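Local coordinates for protein N-glycosylase/DNA lyase (Methanocaldococcus jannaschii, PDB 3FHF) that belongs to the helix-hairpin-helix superfamily of DNA glycosylases, a group of largely helical proteins, at residues Lys12-Leu17 with Asp201-Tyr206; Lys28-Phe33 with Lys196-Asp201; Glu169-Leu174 with Leu180-Ile185. All coordinates share one frame; numbering follows the deposited sequence.

Contact 1 of 3, residues Lys12-Leu17 with Asp201-Tyr206; sequences KKIEEL and DLYIWY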
loop_
_atom_site.group_PDB
_atom_site.type_symbol
_atom_site.label_atom_id
_atom_site.label_comp_id
_atom_site.label_asym_id
_atom_site.label_seq_id
_atom_site.Cartn_x
_atom_site.Cartn_y
_atom_site.Cartn_z
ATOM N N LYS A 12 -7.204 4.329 -22.590
ATOM C CA LYS A 12 -6.389 4.087 -23.780
ATOM C C LYS A 12 -4.901 4.011 -23.463
ATOM O O LYS A 12 -4.189 3.178 -24.014
ATOM C CB LYS A 12 -6.633 5.186 -24.811
ATOM C CG LYS A 12 -5.995 4.923 -26.157
ATOM C CD LYS A 12 -6.324 6.029 -27.150
ATOM C CE LYS A 12 -5.802 5.692 -28.536
ATOM N NZ LYS A 12 -6.395 4.422 -29.038
ATOM N N LYS A 13 -4.437 4.898 -22.589
ATOM C CA LYS A 13 -3.036 4.922 -22.179
ATOM C C LYS A 13 -2.661 3.640 -21.432
ATOM O O LYS A 13 -1.614 3.042 -21.680
ATOM C CB LYS A 13 -2.776 6.127 -21.272
ATOM C CG LYS A 13 -1.342 6.236 -20.772
ATOM C CD LYS A 13 -0.338 6.307 -21.924
ATOM C CE LYS A 13 1.068 6.617 -21.411
ATOM N NZ LYS A 13 2.044 6.842 -22.521
ATOM N N ILE A 14 -3.514 3.223 -20.505
ATOM C CA ILE A 14 -3.246 2.008 -19.748
ATOM C C ILE A 14 -3.183 0.788 -20.670
ATOM O O ILE A 14 -2.337 -0.085 -20.490
ATOM C CB ILE A 14 -4.310 1.807 -18.644
ATOM C CG1 ILE A 14 -4.115 2.878 -17.567
ATOM C CG2 ILE A 14 -4.192 0.411 -18.028
ATOM C CD1 ILE A 14 -5.236 2.952 -16.542
ATOM N N GLU A 15 -4.073 0.727 -21.657
ATOM C CA GLU A 15 -4.066 -0.390 -22.600
ATOM C C GLU A 15 -2.764 -0.341 -23.391
ATOM O O GLU A 15 -2.228 -1.372 -23.803
ATOM C CB GLU A 15 -5.254 -0.298 -23.561
ATOM C CG GLU A 15 -6.614 -0.527 -22.909
ATOM C CD GLU A 15 -6.817 -1.957 -22.428
ATOM O OE1 GLU A 15 -5.939 -2.810 -22.684
ATOM O OE2 GLU A 15 -7.866 -2.232 -21.800
ATOM N N GLU A 16 -2.257 0.867 -23.605
ATOM C CA GLU A 16 -1.004 1.046 -24.328
ATOM C C GLU A 16 0.147 0.488 -23.481
ATOM O O GLU A 16 1.039 -0.196 -23.989
ATOM C CB GLU A 16 -0.780 2.529 -24.604
ATOM C CG GLU A 16 -0.424 2.835 -26.042
ATOM C CD GLU A 16 -0.811 4.247 -26.448
ATOM O OE1 GLU A 16 -0.237 5.210 -25.894
ATOM O OE2 GLU A 16 -1.697 4.391 -27.318
ATOM N N LEU A 17 0.116 0.771 -22.182
ATOM C CA LEU A 17 1.160 0.286 -21.288
ATOM C C LEU A 17 1.124 -1.239 -21.193
ATOM O O LEU A 17 2.172 -1.896 -21.132
ATOM C CB LEU A 17 0.996 0.907 -19.902
ATOM C CG LEU A 17 1.255 2.413 -19.797
ATOM C CD1 LEU A 17 0.998 2.868 -18.362
ATOM C CD2 LEU A 17 2.695 2.724 -20.209
ATOM N N ASP A 201 -2.818 -0.116 -9.256
ATOM C CA ASP A 201 -2.064 0.802 -8.420
ATOM C C ASP A 201 -0.684 1.096 -8.992
ATOM O O ASP A 201 -0.241 2.249 -8.996
ATOM C CB ASP A 201 -1.924 0.237 -7.003
ATOM C CG ASP A 201 -1.060 1.114 -6.114
ATOM O OD1 ASP A 201 0.157 0.830 -5.993
ATOM O OD2 ASP A 201 -1.600 2.095 -5.552
ATOM N N LEU A 202 -0.002 0.054 -9.465
ATOM C CA LEU A 202 1.328 0.224 -10.041
ATOM C C LEU A 202 1.278 0.913 -11.413
ATOM O O LEU A 202 2.170 1.697 -11.741
ATOM C CB LEU A 202 2.052 -1.130 -10.132
ATOM C CG LEU A 202 2.310 -1.792 -8.763
ATOM C CD1 LEU A 202 3.055 -3.122 -8.935
ATOM C CD2 LEU A 202 3.132 -0.841 -7.891
ATOM N N TYR A 203 0.245 0.640 -12.212
ATOM C CA TYR A 203 0.129 1.305 -13.512
ATOM C C TYR A 203 -0.086 2.793 -13.284
ATOM O O TYR A 203 0.486 3.629 -13.984
ATOM C CB TYR A 203 -1.035 0.746 -14.342
ATOM C CG TYR A 203 -0.681 -0.509 -15.108
ATOM C CD1 TYR A 203 -0.694 -1.760 -14.488
ATOM C CD2 TYR A 203 -0.318 -0.443 -16.452
ATOM C CE1 TYR A 203 -0.359 -2.913 -15.186
ATOM C CE2 TYR A 203 0.027 -1.594 -17.164
ATOM C CZ TYR A 203 0.002 -2.823 -16.522
ATOM O OH TYR A 203 0.341 -3.955 -17.220
ATOM N N ILE A 204 -0.909 3.127 -12.298
ATOM C CA ILE A 204 -1.174 4.524 -11.987
ATOM C C ILE A 204 0.094 5.229 -11.502
ATOM O O ILE A 204 0.390 6.348 -11.932
ATOM C CB ILE A 204 -2.293 4.653 -10.931
ATOM C CG1 ILE A 204 -3.622 4.207 -11.554
ATOM C CG2 ILE A 204 -2.369 6.085 -10.411
ATOM C CD1 ILE A 204 -4.823 4.310 -10.636
ATOM N N TRP A 205 0.849 4.586 -10.616
ATOM C CA TRP A 205 2.083 5.189 -10.133
ATOM C C TRP A 205 3.073 5.338 -11.283
ATOM O O TRP A 205 3.780 6.344 -11.377
ATOM C CB TRP A 205 2.723 4.370 -9.004
ATOM C CG TRP A 205 2.296 4.818 -7.637
ATOM C CD1 TRP A 205 1.453 4.166 -6.781
ATOM C CD2 TRP A 205 2.669 6.036 -6.981
ATOM N NE1 TRP A 205 1.277 4.908 -5.634
ATOM C CE2 TRP A 205 2.013 6.057 -5.731
ATOM C CE3 TRP A 205 3.495 7.112 -7.329
ATOM C CZ2 TRP A 205 2.158 7.117 -4.823
ATOM C CZ3 TRP A 205 3.639 8.165 -6.429
ATOM C CH2 TRP A 205 2.973 8.158 -5.192
ATOM N N TYR A 206 3.119 4.351 -12.172
ATOM C CA TYR A 206 4.050 4.438 -13.284
ATOM C C TYR A 206 3.723 5.624 -14.179
ATOM O O TYR A 206 4.627 6.302 -14.668
ATOM C CB TYR A 206 4.050 3.157 -14.113
ATOM C CG TYR A 206 4.912 3.286 -15.340
ATOM C CD1 TYR A 206 4.366 3.666 -16.564
ATOM C CD2 TYR A 206 6.287 3.080 -15.268
ATOM C CE1 TYR A 206 5.172 3.840 -17.687
ATOM C CE2 TYR A 206 7.098 3.252 -16.377
ATOM C CZ TYR A 206 6.534 3.632 -17.582
ATOM O OH TYR A 206 7.341 3.816 -18.679
#

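Contact 2 of 3, residues Lys28-Phe33 with Lys196-Asp201; sequences KRIQEF and KLSELD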
loop_
_atom_site.group_PDB
_atom_site.type_symbol
_atom_site.label_atom_id
_atom_site.label_comp_id
_atom_site.label_asym_id
_atom_site.label_seq_id
_atom_site.Cartn_x
_atom_site.Cartn_y
_atom_site.Cartn_z
ATOM N N LYS A 28 6.197 -8.605 -12.824
ATOM C CA LYS A 28 7.255 -9.182 -11.999
ATOM C C LYS A 28 7.134 -8.690 -10.555
ATOM O O LYS A 28 7.316 -9.454 -9.611
ATOM C CB LYS A 28 8.632 -8.801 -12.539
ATOM C CG LYS A 28 9.807 -9.345 -11.719
ATOM C CD LYS A 28 9.796 -10.868 -11.678
ATOM C CE LYS A 28 11.096 -11.435 -11.108
ATOM N NZ LYS A 28 11.391 -11.014 -9.707
ATOM N N ARG A 29 6.856 -7.403 -10.389
ATOM C CA ARG A 29 6.700 -6.835 -9.055
ATOM C C ARG A 29 5.504 -7.501 -8.369
ATOM O O ARG A 29 5.551 -7.828 -7.178
ATOM C CB ARG A 29 6.475 -5.316 -9.141
ATOM C CG ARG A 29 6.429 -4.614 -7.784
ATOM C CD ARG A 29 7.804 -4.536 -7.112
ATOM N NE ARG A 29 8.710 -3.646 -7.838
ATOM C CZ ARG A 29 9.557 -4.048 -8.782
ATOM N NH1 ARG A 29 9.629 -5.332 -9.112
ATOM N NH2 ARG A 29 10.317 -3.165 -9.418
ATOM N N ILE A 30 4.429 -7.696 -9.125
ATOM C CA ILE A 30 3.227 -8.334 -8.591
ATOM C C ILE A 30 3.578 -9.757 -8.135
ATOM O O ILE A 30 3.163 -10.203 -7.063
ATOM C CB ILE A 30 2.103 -8.392 -9.659
ATOM C CG1 ILE A 30 1.543 -6.978 -9.909
ATOM C CG2 ILE A 30 0.981 -9.324 -9.206
ATOM C CD1 ILE A 30 0.889 -6.335 -8.698
ATOM N N GLN A 31 4.349 -10.466 -8.951
ATOM C CA GLN A 31 4.746 -11.818 -8.593
ATOM C C GLN A 31 5.567 -11.819 -7.312
ATOM O O GLN A 31 5.449 -12.727 -6.496
ATOM C CB GLN A 31 5.531 -12.474 -9.736
ATOM C CG GLN A 31 4.632 -12.905 -10.876
ATOM C CD GLN A 31 3.357 -13.581 -10.382
ATOM O OE1 GLN A 31 2.284 -12.973 -10.359
ATOM N NE2 GLN A 31 3.472 -14.838 -9.972
ATOM N N GLU A 32 6.396 -10.800 -7.128
ATOM C CA GLU A 32 7.195 -10.713 -5.913
ATOM C C GLU A 32 6.273 -10.580 -4.690
ATOM O O GLU A 32 6.557 -11.147 -3.635
ATOM C CB GLU A 32 8.176 -9.538 -6.009
ATOM C CG GLU A 32 9.074 -9.648 -7.244
ATOM C CD GLU A 32 10.077 -8.512 -7.393
ATOM O OE1 GLU A 32 9.847 -7.423 -6.835
ATOM O OE2 GLU A 32 11.098 -8.714 -8.090
ATOM N N PHE A 33 5.169 -9.845 -4.827
ATOM C CA PHE A 33 4.224 -9.705 -3.710
ATOM C C PHE A 33 3.597 -11.070 -3.429
ATOM O O PHE A 33 3.452 -11.475 -2.280
ATOM C CB PHE A 33 3.095 -8.714 -4.042
ATOM C CG PHE A 33 3.566 -7.313 -4.336
ATOM C CD1 PHE A 33 4.707 -6.805 -3.739
ATOM C CD2 PHE A 33 2.837 -6.489 -5.193
ATOM C CE1 PHE A 33 5.125 -5.498 -3.985
ATOM C CE2 PHE A 33 3.244 -5.174 -5.450
ATOM C CZ PHE A 33 4.387 -4.679 -4.848
ATOM N N LYS A 196 -6.395 -6.019 -11.807
ATOM C CA LYS A 196 -6.814 -6.156 -10.417
ATOM C C LYS A 196 -6.383 -4.853 -9.748
ATOM O O LYS A 196 -5.556 -4.131 -10.298
ATOM C CB LYS A 196 -6.085 -7.321 -9.753
ATOM C CG LYS A 196 -6.255 -8.653 -10.455
ATOM C CD LYS A 196 -5.381 -9.718 -9.805
ATOM C CE LYS A 196 -5.384 -11.006 -10.619
ATOM N NZ LYS A 196 -6.771 -11.511 -10.832
ATOM N N LEU A 197 -6.923 -4.552 -8.574
ATOM C CA LEU A 197 -6.539 -3.320 -7.884
ATOM C C LEU A 197 -5.053 -3.291 -7.543
ATOM O O LEU A 197 -4.431 -2.237 -7.584
ATOM C CB LEU A 197 -7.374 -3.132 -6.613
ATOM C CG LEU A 197 -8.801 -2.647 -6.884
ATOM C CD1 LEU A 197 -9.605 -2.658 -5.594
ATOM C CD2 LEU A 197 -8.751 -1.234 -7.482
ATOM N N SER A 198 -4.477 -4.445 -7.219
ATOM C CA SER A 198 -3.049 -4.506 -6.890
ATOM C C SER A 198 -2.226 -4.005 -8.084
ATOM O O SER A 198 -1.285 -3.221 -7.924
ATOM C CB SER A 198 -2.647 -5.948 -6.562
ATOM O OG SER A 198 -2.995 -6.812 -7.629
ATOM N N GLU A 199 -2.602 -4.461 -9.277
ATOM C CA GLU A 199 -1.922 -4.104 -10.521
ATOM C C GLU A 199 -2.194 -2.668 -10.960
ATOM O O GLU A 199 -1.273 -1.944 -11.365
ATOM C CB GLU A 199 -2.353 -5.060 -11.638
ATOM C CG GLU A 199 -1.992 -6.518 -11.395
ATOM C CD GLU A 199 -2.717 -7.479 -12.332
ATOM O OE1 GLU A 199 -2.185 -8.583 -12.555
ATOM O OE2 GLU A 199 -3.815 -7.152 -12.831
ATOM N N LEU A 200 -3.457 -2.263 -10.886
ATOM C CA LEU A 200 -3.848 -0.914 -11.290
ATOM C C LEU A 200 -3.034 0.127 -10.543
ATOM O O LEU A 200 -2.614 1.127 -11.123
ATOM C CB LEU A 200 -5.338 -0.676 -11.012
ATOM C CG LEU A 200 -5.898 0.676 -11.467
ATOM C CD1 LEU A 200 -5.889 0.723 -12.983
ATOM C CD2 LEU A 200 -7.316 0.884 -10.938
ATOM N N ASP A 201 -2.818 -0.116 -9.256
ATOM C CA ASP A 201 -2.064 0.802 -8.420
ATOM C C ASP A 201 -0.684 1.096 -8.992
ATOM O O ASP A 201 -0.241 2.249 -8.996
ATOM C CB ASP A 201 -1.924 0.237 -7.003
ATOM C CG ASP A 201 -1.060 1.114 -6.114
ATOM O OD1 ASP A 201 0.157 0.830 -5.993
ATOM O OD2 ASP A 201 -1.600 2.095 -5.552
#

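Contact 3 of 3, residues Glu169-Leu174 with Leu180-Ile185; sequences EIPKTL and LEIENI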
loop_
_atom_site.group_PDB
_atom_site.type_symbol
_atom_site.label_atom_id
_atom_site.label_comp_id
_atom_site.label_asym_id
_atom_site.label_seq_id
_atom_site.Cartn_x
_atom_site.Cartn_y
_atom_site.Cartn_z
ATOM N N GLU A 169 -15.080 16.176 -3.695
ATOM C CA GLU A 169 -14.107 16.944 -2.932
ATOM C C GLU A 169 -13.026 16.045 -2.362
ATOM O O GLU A 169 -13.243 14.849 -2.167
ATOM C CB GLU A 169 -14.802 17.658 -1.764
ATOM C CG GLU A 169 -15.985 18.539 -2.148
ATOM C CD GLU A 169 -15.570 19.821 -2.848
ATOM O OE1 GLU A 169 -16.463 20.533 -3.357
ATOM O OE2 GLU A 169 -14.357 20.123 -2.885
ATOM N N ILE A 170 -11.854 16.619 -2.113
ATOM C CA ILE A 170 -10.757 15.859 -1.531
ATOM C C ILE A 170 -11.179 15.611 -0.084
ATOM O O ILE A 170 -11.280 16.543 0.709
ATOM C CB ILE A 170 -9.439 16.660 -1.573
ATOM C CG1 ILE A 170 -9.037 16.913 -3.029
ATOM C CG2 ILE A 170 -8.342 15.900 -0.841
ATOM C CD1 ILE A 170 -7.800 17.776 -3.194
ATOM N N PRO A 171 -11.439 14.342 0.269
ATOM C CA PRO A 171 -11.867 13.942 1.614
ATOM C C PRO A 171 -11.069 14.355 2.851
ATOM O O PRO A 171 -11.667 14.740 3.857
ATOM C CB PRO A 171 -12.000 12.423 1.493
ATOM C CG PRO A 171 -11.007 12.079 0.436
ATOM C CD PRO A 171 -11.230 13.159 -0.582
ATOM N N LYS A 172 -9.743 14.278 2.789
ATOM C CA LYS A 172 -8.890 14.613 3.937
ATOM C C LYS A 172 -8.878 13.434 4.905
ATOM O O LYS A 172 -7.839 12.810 5.122
ATOM C CB LYS A 172 -9.395 15.862 4.664
ATOM C CG LYS A 172 -9.051 17.165 3.981
ATOM C CD LYS A 172 -7.556 17.403 4.009
ATOM C CE LYS A 172 -7.200 18.737 3.392
ATOM N NZ LYS A 172 -5.736 18.980 3.435
ATOM N N THR A 173 -10.035 13.142 5.492
ATOM C CA THR A 173 -10.164 12.017 6.413
ATOM C C THR A 173 -11.073 10.982 5.764
ATOM O O THR A 173 -12.184 11.297 5.337
ATOM C CB THR A 173 -10.776 12.441 7.758
ATOM O OG1 THR A 173 -12.136 12.852 7.566
ATOM C CG2 THR A 173 -9.978 13.587 8.349
ATOM N N LEU A 174 -10.589 9.748 5.686
ATOM C CA LEU A 174 -11.341 8.667 5.071
ATOM C C LEU A 174 -11.946 7.718 6.087
ATOM O O LEU A 174 -11.231 6.960 6.743
ATOM C CB LEU A 174 -10.431 7.866 4.142
ATOM C CG LEU A 174 -9.794 8.612 2.973
ATOM C CD1 LEU A 174 -8.645 7.787 2.417
ATOM C CD2 LEU A 174 -10.844 8.882 1.908
ATOM N N LEU A 180 -14.189 2.516 1.296
ATOM C CA LEU A 180 -14.779 1.452 0.491
ATOM C C LEU A 180 -15.507 2.014 -0.709
ATOM O O LEU A 180 -15.569 1.379 -1.760
ATOM C CB LEU A 180 -15.761 0.616 1.321
ATOM C CG LEU A 180 -15.179 -0.409 2.297
ATOM C CD1 LEU A 180 -14.274 0.284 3.292
ATOM C CD2 LEU A 180 -16.316 -1.137 3.010
ATOM N N GLU A 181 -16.074 3.204 -0.548
ATOM C CA GLU A 181 -16.798 3.844 -1.635
ATOM C C GLU A 181 -15.838 4.229 -2.758
ATOM O O GLU A 181 -16.091 3.947 -3.928
ATOM C CB GLU A 181 -17.524 5.089 -1.118
ATOM C CG GLU A 181 -18.283 5.855 -2.183
ATOM C CD GLU A 181 -18.980 7.083 -1.623
ATOM O OE1 GLU A 181 -19.803 6.926 -0.694
ATOM O OE2 GLU A 181 -18.708 8.204 -2.108
ATOM N N ILE A 182 -14.732 4.875 -2.399
ATOM C CA ILE A 182 -13.752 5.286 -3.400
ATOM C C ILE A 182 -13.018 4.076 -3.984
ATOM O O ILE A 182 -12.630 4.080 -5.147
ATOM C CB ILE A 182 -12.748 6.288 -2.799
ATOM C CG1 ILE A 182 -13.478 7.601 -2.491
ATOM C CG2 ILE A 182 -11.593 6.523 -3.761
ATOM C CD1 ILE A 182 -12.609 8.666 -1.898
ATOM N N GLU A 183 -12.831 3.045 -3.170
ATOM C CA GLU A 183 -12.172 1.824 -3.628
ATOM C C GLU A 183 -12.985 1.179 -4.760
ATOM O O GLU A 183 -12.425 0.662 -5.730
ATOM C CB GLU A 183 -12.012 0.858 -2.446
ATOM C CG GLU A 183 -11.580 -0.551 -2.811
ATOM C CD GLU A 183 -11.167 -1.362 -1.593
ATOM O OE1 GLU A 183 -9.952 -1.419 -1.291
ATOM O OE2 GLU A 183 -12.060 -1.936 -0.929
ATOM N N ASN A 184 -14.310 1.230 -4.649
ATOM C CA ASN A 184 -15.179 0.655 -5.671
ATOM C C ASN A 184 -15.107 1.358 -7.023
ATOM O O ASN A 184 -15.282 0.726 -8.064
ATOM C CB ASN A 184 -16.626 0.612 -5.172
ATOM C CG ASN A 184 -16.991 -0.737 -4.591
ATOM O OD1 ASN A 184 -16.993 -1.741 -5.304
ATOM N ND2 ASN A 184 -17.289 -0.773 -3.294
ATOM N N ILE A 185 -14.861 2.664 -7.017
ATOM C CA ILE A 185 -14.733 3.393 -8.275
ATOM C C ILE A 185 -13.438 2.898 -8.946
ATOM O O ILE A 185 -13.409 2.577 -10.132
ATOM C CB ILE A 185 -14.632 4.922 -8.028
ATOM C CG1 ILE A 185 -15.941 5.437 -7.421
ATOM C CG2 ILE A 185 -14.350 5.653 -9.344
ATOM C CD1 ILE A 185 -15.858 6.863 -6.923
#

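Contact 1 of 3, residues Lys12-Leu17 with Asp201-Tyr206
Tyr203 is the first residue of Asp201-Tyr206 to meet Lys12-Leu17, and it does so with one edge of its ring. Leu17 CB lies at that edge, in the ring plane, 3.8 Å from Tyr203 CE2, while Ile14 adds a looser touch, its CG2 standing 4.3 Å from Tyr203 CD2. The side chains of Leu17 and Tyr203 run past one another in opposite directions, so the ring lies alongside the base of the leucine. Lys23 and Ile26 of helix 22-34 also pack against Tyr203. One turn further on, Tyr206 sends its ring to the branched end of Leu17. Its CG is trans to the backbone N (chi1 175°), which directs the ring toward helix 5-18 and leaves Tyr206 CE1 3.7 Å from Leu17 CD2. The other methyl, Leu17 CD1, bridges the two tyrosines, 3.9 Å from Tyr206 CD1 and 4.0 Å from Tyr203 CD2. Leu207, the next residue along, extends the apolar surface to both Ile14 and Leu17. The helix segments pass each other nearly at right angles (102°) with their axes 11.0 Å apart, a spacing filled by these branched and aromatic groups. No hydrogen bond joins the two segments; they meet by apolar packing alone, so their mutual position here probably depends on how the side chains fit.

Contact 2 of 3, residues Lys28-Phe33 with Lys196-Asp201
Ile30 reaches across to Ser198 and Glu199 in a van der Waals contact without a hydrogen bond, although both partners carry polar ends. Its CG1 rests 3.9 Å from Glu199 CG, the two side chains crossing at about a right angle. A bent chain (chi2 -63°) turns Ile30 CD1 onto the start of helix 197-209, where it lies 3.9 Å from Ser198 O and 4.1 Å from Ser198 OG.

The hydrogen bonds run within each partner or away from the pair. Ser198 OG is engaged by Asp148 OD1. Glu199 turns its carboxylate back to the helix start: Lys196 N, at the N-cap, donates to Glu199 OE2 over 3.0 Å in a nearly straight bond, reaching the anti side 32° out of the carboxylate plane. Glu199 thus caps that N-H as the N3 residue of a capping box would.

Charge pairing is found within helix 22-34, where Glu32 joins Lys28 (NZ to OE2, 2.8 Å) and, through a weaker bond, Arg29; Asp201 pairs instead with Arg143.

The first turn of helix 197-209 packs on the middle of helix 22-34 in this all-helical fold, beside helix 135-144, by sequence and position probably the second helix of the helix-hairpin-helix motif.

Contact 3 of 3, residues Glu169-Leu174 with Leu180-Ile185
Leu180 O is gripped twice by one residue a turn ahead: Asn184 N donates to it in the normal helical manner over 3.2 Å, and Asn184 ND2 folds back to add a weak, bent bond (134°) to the same oxygen. The amide of Asn184 thus lies along helix 176-192, and its OD1 has a weak bond to Arg187. Glu183, on the same helix, is buried, and its OE1 is held by a salt bridge to Arg123 and a hydrogen bond from the backbone N of Ala151; the positive partner would be expected to favour the charged carboxylate.

By contrast, the contact with Glu169-Leu174 is wholly apolar and falls on Ile182. An extended chain (chi2 180°) pushes Ile182 CD1 outward from the helix, where Leu174 CD2 comes to 4.2 Å and Pro171 CG to 4.4 Å, the two loop residues meeting the same methyl.

Between these two residues the chain makes a classic gamma turn centred on Lys172, which has a positive phi (79°); the turn helps to bring both to the one methyl. Thr173 N approaches Pro171 O at 2.8 Å in the weak hydrogen bond usual for such a tight turn. The loop connects helix 155-163 to helix 176-192, so the chain leaving the first helix packs back on the second shortly before entering it. Leu158 of helix 155-163 touches both Pro171 and Ile182, and Leu161 and Ile153 add further apolar contacts to Ile182.

Contacts 1 and 2 use successive parts of helix 197-209 and share Asp201, their centres lying about 12 Å apart. Leu202 CD1 packs 3.9 Å from Ile30 CD1 and also touches Arg29 and Phe33, while Ile14 CD1 lies 4.2 Å from Leu200 CD1; helices 5-18 and 22-34 thus both pack on helix 197-209. Contact 3 stands farther off, its centre about 21 Å from each of the others. It nevertheless meets contact 2 directly, where Leu197 CD1 comes within 4.0 Å of Glu183 CG, whereas the nearest atoms of contacts 1 and 3 remain about 9 Å apart. Along the chain contact 3 nests inside contact 2, and contact 2 inside contact 1.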